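Local coordinates for protein putative epimerase (Burkholderia cenocepacia, PDB 4LW8) that probably acts as an NAD(P)-dependent epimerase or dehydratase on nucleotide sugars, in the pathway that builds the lipopolysaccharide O-antigen, at residues Thr106-Ala119 with Tyr160-Trp174. Numbering follows the deposited sequence.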
loop_
_atom_site.group_PDB
_atom_site.type_symbol
_atom_site.label_atom_id
_atom_site.label_comp_id
_atom_site.label_asym_id
_atom_site.label_seq_id
_atom_site.Cartn_x
_atom_site.Cartn_y
_atom_site.Cartn_z
ATOM N N THR A 106 -6.251 7.650 -7.952
ATOM C CA THR A 106 -5.198 7.957 -7.003
ATOM C C THR A 106 -4.306 6.744 -6.771
ATOM O O THR A 106 -3.080 6.851 -6.838
ATOM C CB THR A 106 -5.785 8.420 -5.656
ATOM O OG1 THR A 106 -6.474 9.659 -5.848
ATOM C CG2 THR A 106 -4.679 8.612 -4.621
ATOM N N TYR A 107 -4.915 5.586 -6.518
ATOM C CA TYR A 107 -4.117 4.365 -6.356
ATOM C C TYR A 107 -3.425 3.947 -7.666
ATOM O O TYR A 107 -2.234 3.631 -7.667
ATOM C CB TYR A 107 -4.988 3.228 -5.809
ATOM C CG TYR A 107 -5.345 3.433 -4.352
ATOM C CD1 TYR A 107 -4.366 3.343 -3.359
ATOM C CD2 TYR A 107 -6.649 3.732 -3.963
ATOM C CE1 TYR A 107 -4.681 3.516 -2.008
ATOM C CE2 TYR A 107 -6.978 3.919 -2.615
ATOM C CZ TYR A 107 -5.987 3.802 -1.649
ATOM O OH TYR A 107 -6.303 3.981 -0.334
ATOM N N ALA A 108 -4.155 3.988 -8.779
ATOM C CA ALA A 108 -3.584 3.627 -10.081
ATOM C C ALA A 108 -2.388 4.518 -10.460
ATOM O O ALA A 108 -1.286 4.011 -10.712
ATOM C CB ALA A 108 -4.659 3.694 -11.175
ATOM N N VAL A 109 -2.594 5.833 -10.470
ATOM C CA VAL A 109 -1.533 6.761 -10.854
ATOM C C VAL A 109 -0.318 6.640 -9.901
ATOM O O VAL A 109 0.821 6.525 -10.355
ATOM C CB VAL A 109 -2.026 8.219 -10.870
ATOM C CG1 VAL A 109 -0.853 9.168 -11.029
ATOM C CG2 VAL A 109 -3.052 8.439 -11.993
ATOM N N ASN A 110 -0.547 6.640 -8.589
ATOM C CA ASN A 110 0.588 6.647 -7.665
ATOM C C ASN A 110 1.310 5.306 -7.498
ATOM O O ASN A 110 2.511 5.297 -7.213
ATOM C CB ASN A 110 0.155 7.188 -6.298
ATOM C CG ASN A 110 -0.337 8.629 -6.397
ATOM O OD1 ASN A 110 -0.018 9.317 -7.357
ATOM N ND2 ASN A 110 -1.120 9.083 -5.419
ATOM N N ILE A 111 0.603 4.183 -7.651
ATOM C CA ILE A 111 1.264 2.874 -7.561
ATOM C C ILE A 111 1.687 2.348 -8.931
ATOM O O ILE A 111 2.861 2.058 -9.155
ATOM C CB ILE A 111 0.369 1.794 -6.906
ATOM C CG1 ILE A 111 -0.069 2.218 -5.508
ATOM C CG2 ILE A 111 1.104 0.461 -6.852
ATOM C CD1 ILE A 111 -1.142 1.302 -4.927
ATOM N N VAL A 112 0.720 2.183 -9.829
ATOM C CA VAL A 112 1.004 1.593 -11.127
ATOM C C VAL A 112 1.777 2.583 -12.024
ATOM O O VAL A 112 2.694 2.171 -12.716
ATOM C CB VAL A 112 -0.287 1.101 -11.809
ATOM C CG1 VAL A 112 -0.003 0.555 -13.242
ATOM C CG2 VAL A 112 -0.928 0.027 -10.943
ATOM N N GLY A 113 1.452 3.875 -11.969
ATOM C CA GLY A 113 2.200 4.876 -12.721
ATOM C C GLY A 113 3.677 4.857 -12.329
ATOM O O GLY A 113 4.570 4.912 -13.175
ATOM N N THR A 114 3.939 4.771 -11.032
ATOM C CA THR A 114 5.316 4.656 -10.540
ATOM C C THR A 114 5.944 3.339 -11.004
ATOM O O THR A 114 7.091 3.298 -11.427
ATOM C CB THR A 114 5.360 4.744 -9.018
ATOM O OG1 THR A 114 4.802 6.007 -8.623
ATOM C CG2 THR A 114 6.799 4.634 -8.508
ATOM N N ARG A 115 5.175 2.259 -10.942
ATOM C CA ARG A 115 5.679 0.981 -11.406
ATOM C C ARG A 115 6.036 1.043 -12.905
ATOM O O ARG A 115 7.075 0.509 -13.325
ATOM C CB ARG A 115 4.664 -0.133 -11.137
ATOM C CG ARG A 115 5.246 -1.532 -11.322
ATOM C CD ARG A 115 4.198 -2.625 -11.279
ATOM N NE ARG A 115 4.826 -3.940 -11.369
ATOM C CZ ARG A 115 5.219 -4.508 -12.505
ATOM N NH1 ARG A 115 5.040 -3.884 -13.660
ATOM N NH2 ARG A 115 5.793 -5.706 -12.488
ATOM N N ASN A 116 5.197 1.704 -13.705
ATOM C CA ASN A 116 5.496 1.850 -15.127
ATOM C C ASN A 116 6.805 2.572 -15.368
ATOM O O ASN A 116 7.573 2.187 -16.252
ATOM C CB ASN A 116 4.383 2.591 -15.851
ATOM C CG ASN A 116 3.118 1.779 -15.947
ATOM O OD1 ASN A 116 3.136 0.567 -15.766
ATOM N ND2 ASN A 116 2.017 2.439 -16.254
ATOM N N LEU A 117 7.055 3.613 -14.579
ATOM C CA LEU A 117 8.319 4.347 -14.657
ATOM C C LEU A 117 9.518 3.447 -14.336
ATOM O O LEU A 117 10.512 3.457 -15.059
ATOM C CB LEU A 117 8.315 5.550 -13.707
ATOM C CG LEU A 117 9.670 6.244 -13.519
ATOM C CD1 LEU A 117 10.163 6.899 -14.834
ATOM C CD2 LEU A 117 9.593 7.283 -12.383
ATOM N N LEU A 118 9.430 2.690 -13.238
ATOM C CA LEU A 118 10.531 1.826 -12.818
ATOM C C LEU A 118 10.787 0.740 -13.857
ATOM O O LEU A 118 11.940 0.454 -14.181
ATOM C CB LEU A 118 10.243 1.207 -11.428
ATOM C CG LEU A 118 10.089 2.245 -10.304
ATOM C CD1 LEU A 118 9.695 1.595 -8.999
ATOM C CD2 LEU A 118 11.369 3.078 -10.106
ATOM N N ALA A 119 9.721 0.147 -14.401
ATOM C CA ALA A 119 9.874 -0.869 -15.447
ATOM C C ALA A 119 10.572 -0.301 -16.684
ATOM O O ALA A 119 11.405 -0.974 -17.308
ATOM C CB ALA A 119 8.506 -1.470 -15.834
ATOM N N TYR A 160 -4.948 9.099 -0.465
ATOM C CA TYR A 160 -3.751 9.672 -1.073
ATOM C C TYR A 160 -2.499 9.237 -0.287
ATOM O O TYR A 160 -1.513 8.769 -0.868
ATOM C CB TYR A 160 -3.845 11.205 -1.131
ATOM C CG TYR A 160 -2.569 11.858 -1.645
ATOM C CD1 TYR A 160 -2.139 11.666 -2.955
ATOM C CD2 TYR A 160 -1.788 12.649 -0.820
ATOM C CE1 TYR A 160 -0.961 12.257 -3.427
ATOM C CE2 TYR A 160 -0.609 13.241 -1.281
ATOM C CZ TYR A 160 -0.206 13.041 -2.583
ATOM O OH TYR A 160 0.952 13.630 -3.040
ATOM N N ALA A 161 -2.539 9.374 1.040
ATOM C CA ALA A 161 -1.378 9.011 1.869
ATOM C C ALA A 161 -1.093 7.499 1.806
ATOM O O ALA A 161 0.067 7.077 1.785
ATOM C CB ALA A 161 -1.593 9.472 3.318
ATOM N N VAL A 162 -2.152 6.689 1.778
ATOM C CA VAL A 162 -2.015 5.238 1.629
ATOM C C VAL A 162 -1.342 4.899 0.295
ATOM O O VAL A 162 -0.449 4.042 0.231
ATOM C CB VAL A 162 -3.376 4.517 1.711
ATOM C CG1 VAL A 162 -3.209 3.010 1.380
ATOM C CG2 VAL A 162 -4.014 4.704 3.104
ATOM N N SER A 163 -1.759 5.579 -0.769
ATOM C CA SER A 163 -1.222 5.292 -2.105
ATOM C C SER A 163 0.261 5.647 -2.172
ATOM O O SER A 163 1.028 4.968 -2.859
ATOM C CB SER A 163 -2.024 6.028 -3.207
ATOM O OG SER A 163 -1.661 7.399 -3.359
ATOM N N LYS A 164 0.671 6.692 -1.451
ATOM C CA LYS A 164 2.094 7.070 -1.403
ATOM C C LYS A 164 2.922 6.017 -0.668
ATOM O O LYS A 164 4.022 5.656 -1.103
ATOM C CB LYS A 164 2.273 8.437 -0.733
ATOM C CG LYS A 164 1.915 9.632 -1.627
ATOM C CD LYS A 164 2.887 9.714 -2.812
ATOM C CE LYS A 164 2.858 11.064 -3.487
ATOM N NZ LYS A 164 3.812 11.078 -4.636
ATOM N N LEU A 165 2.389 5.518 0.440
ATOM C CA LEU A 165 3.046 4.456 1.186
ATOM C C LEU A 165 3.140 3.189 0.337
ATOM O O LEU A 165 4.178 2.521 0.301
ATOM C CB LEU A 165 2.287 4.156 2.486
ATOM C CG LEU A 165 2.940 3.128 3.398
ATOM C CD1 LEU A 165 4.317 3.644 3.801
ATOM C CD2 LEU A 165 2.067 2.819 4.649
ATOM N N ALA A 166 2.049 2.870 -0.354
ATOM C CA ALA A 166 2.007 1.690 -1.205
ATOM C C ALA A 166 3.024 1.840 -2.332
ATOM O O ALA A 166 3.682 0.875 -2.716
ATOM C CB ALA A 166 0.605 1.479 -1.757
ATOM N N MET A 167 3.164 3.062 -2.848
ATOM C CA MET A 167 4.167 3.340 -3.869
ATOM C C MET A 167 5.559 2.975 -3.354
ATOM O O MET A 167 6.362 2.367 -4.077
ATOM C CB MET A 167 4.127 4.815 -4.297
ATOM C CG MET A 167 5.178 5.175 -5.353
ATOM S SD MET A 167 5.611 6.934 -5.424
ATOM C CE MET A 167 6.393 7.089 -3.811
ATOM N N GLU A 168 5.850 3.334 -2.103
ATOM C CA GLU A 168 7.169 3.036 -1.550
ATOM C C GLU A 168 7.414 1.531 -1.574
ATOM O O GLU A 168 8.493 1.081 -2.002
ATOM C CB GLU A 168 7.332 3.561 -0.117
ATOM C CG GLU A 168 7.197 5.082 0.077
ATOM C CD GLU A 168 7.460 5.492 1.532
ATOM O OE1 GLU A 168 7.852 4.621 2.333
ATOM O OE2 GLU A 168 7.254 6.675 1.888
ATOM N N TYR A 169 6.429 0.748 -1.121
ATOM C CA TYR A 169 6.620 -0.702 -1.051
ATOM C C TYR A 169 6.710 -1.289 -2.460
ATOM O O TYR A 169 7.527 -2.170 -2.707
ATOM C CB TYR A 169 5.497 -1.385 -0.258
ATOM C CG TYR A 169 5.654 -1.270 1.256
ATOM C CD1 TYR A 169 6.630 -1.992 1.934
ATOM C CD2 TYR A 169 4.840 -0.408 1.996
ATOM C CE1 TYR A 169 6.768 -1.894 3.314
ATOM C CE2 TYR A 169 4.990 -0.280 3.361
ATOM C CZ TYR A 169 5.949 -1.026 4.012
ATOM O OH TYR A 169 6.083 -0.901 5.360
ATOM N N ALA A 170 5.885 -0.789 -3.384
ATOM C CA ALA A 170 5.918 -1.277 -4.767
ATOM C C ALA A 170 7.269 -0.977 -5.403
ATOM O O ALA A 170 7.816 -1.792 -6.137
ATOM C CB ALA A 170 4.791 -0.642 -5.601
ATOM N N ALA A 171 7.821 0.182 -5.085
ATOM C CA ALA A 171 9.100 0.588 -5.664
ATOM C C ALA A 171 10.278 -0.260 -5.167
ATOM O O ALA A 171 11.214 -0.542 -5.911
ATOM C CB ALA A 171 9.356 2.066 -5.387
ATOM N N LYS A 172 10.242 -0.651 -3.901
ATOM C CA LYS A 172 11.325 -1.442 -3.342
ATOM C C LYS A 172 11.444 -2.804 -4.012
ATOM O O LYS A 172 12.470 -3.456 -3.873
ATOM C CB LYS A 172 11.148 -1.591 -1.828
ATOM C CG LYS A 172 11.327 -0.258 -1.096
ATOM C CD LYS A 172 11.232 -0.412 0.430
ATOM C CE LYS A 172 11.663 0.884 1.119
ATOM N NZ LYS A 172 11.694 0.796 2.600
ATOM N N LEU A 173 10.409 -3.240 -4.737
ATOM C CA LEU A 173 10.512 -4.497 -5.486
ATOM C C LEU A 173 11.547 -4.378 -6.616
ATOM O O LEU A 173 12.023 -5.375 -7.121
ATOM C CB LEU A 173 9.155 -4.917 -6.067
ATOM C CG LEU A 173 7.996 -5.027 -5.064
ATOM C CD1 LEU A 173 6.697 -5.406 -5.761
ATOM C CD2 LEU A 173 8.321 -6.045 -3.962
ATOM N N TRP A 174 11.896 -3.153 -6.988
ATOM C CA TRP A 174 12.837 -2.901 -8.082
ATOM C C TRP A 174 14.263 -2.615 -7.587
ATOM O O TRP A 174 15.133 -2.266 -8.380
ATOM C CB TRP A 174 12.316 -1.730 -8.938
ATOM C CG TRP A 174 11.015 -2.087 -9.593
ATOM C CD1 TRP A 174 9.755 -1.995 -9.046
ATOM C CD2 TRP A 174 10.844 -2.643 -10.899
ATOM N NE1 TRP A 174 8.819 -2.446 -9.941
ATOM C CE2 TRP A 174 9.457 -2.851 -11.087
ATOM C CE3 TRP A 174 11.728 -2.972 -11.941
ATOM C CZ2 TRP A 174 8.934 -3.377 -12.270
ATOM C CZ3 TRP A 174 11.206 -3.509 -13.117
ATOM C CH2 TRP A 174 9.823 -3.701 -13.271
#
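A buried, nearly parallel helix-helix contact, with N110 meeting S163 toward one end and L118 meeting W174 toward the other, lies on one side of the central sheet, between the helices that precede strands 130-134 and 180-189. The axes approach to 8.3 Å and cross at only -18°, and I111 enters as a knob among S163, A166, M167 and A170. Its two branches split the work: CD1 lies 3.6 Å from CB of A166, while CG2 turns to CB of A170. At the N-terminal end, ND2 of N110 sends a nearly straight hydrogen bond of 2.7 Å, in its own amide plane, to OG of S163. OG of S163 in turn donates a hydrogen bond to O of Y160, so S163 is gripped from both helices. Alongside, CD1 of Y107 leans on CB of S163, and OH of Y107 hydrogen-bonds to the carboxylate of D159, just before 160-174.

Y160 and K164 form the YxxxK motif of extended short-chain dehydrogenases/reductases; a catalytic role for the pair is probable, as in relatives. The amide of N110 stands steeply to the Y160 ring, 3.7 Å from ND2 to CD1. Midway, in the conformer given, M167 crosses the T114 side chain.

Toward the other end the W174 indole takes CB of L118 over its five-membered ring, 3.9 Å from the centroid, while CD1 of L118 touches CA of A171 at 3.5 Å. CG of R115 is anti to the backbone N (chi1 -168°) and the chain runs extended to NE, bringing the guanidinium face over the indole edge at CZ2; NE makes a salt bridge with D159 of the second subunit, whose I111 packs on this I111.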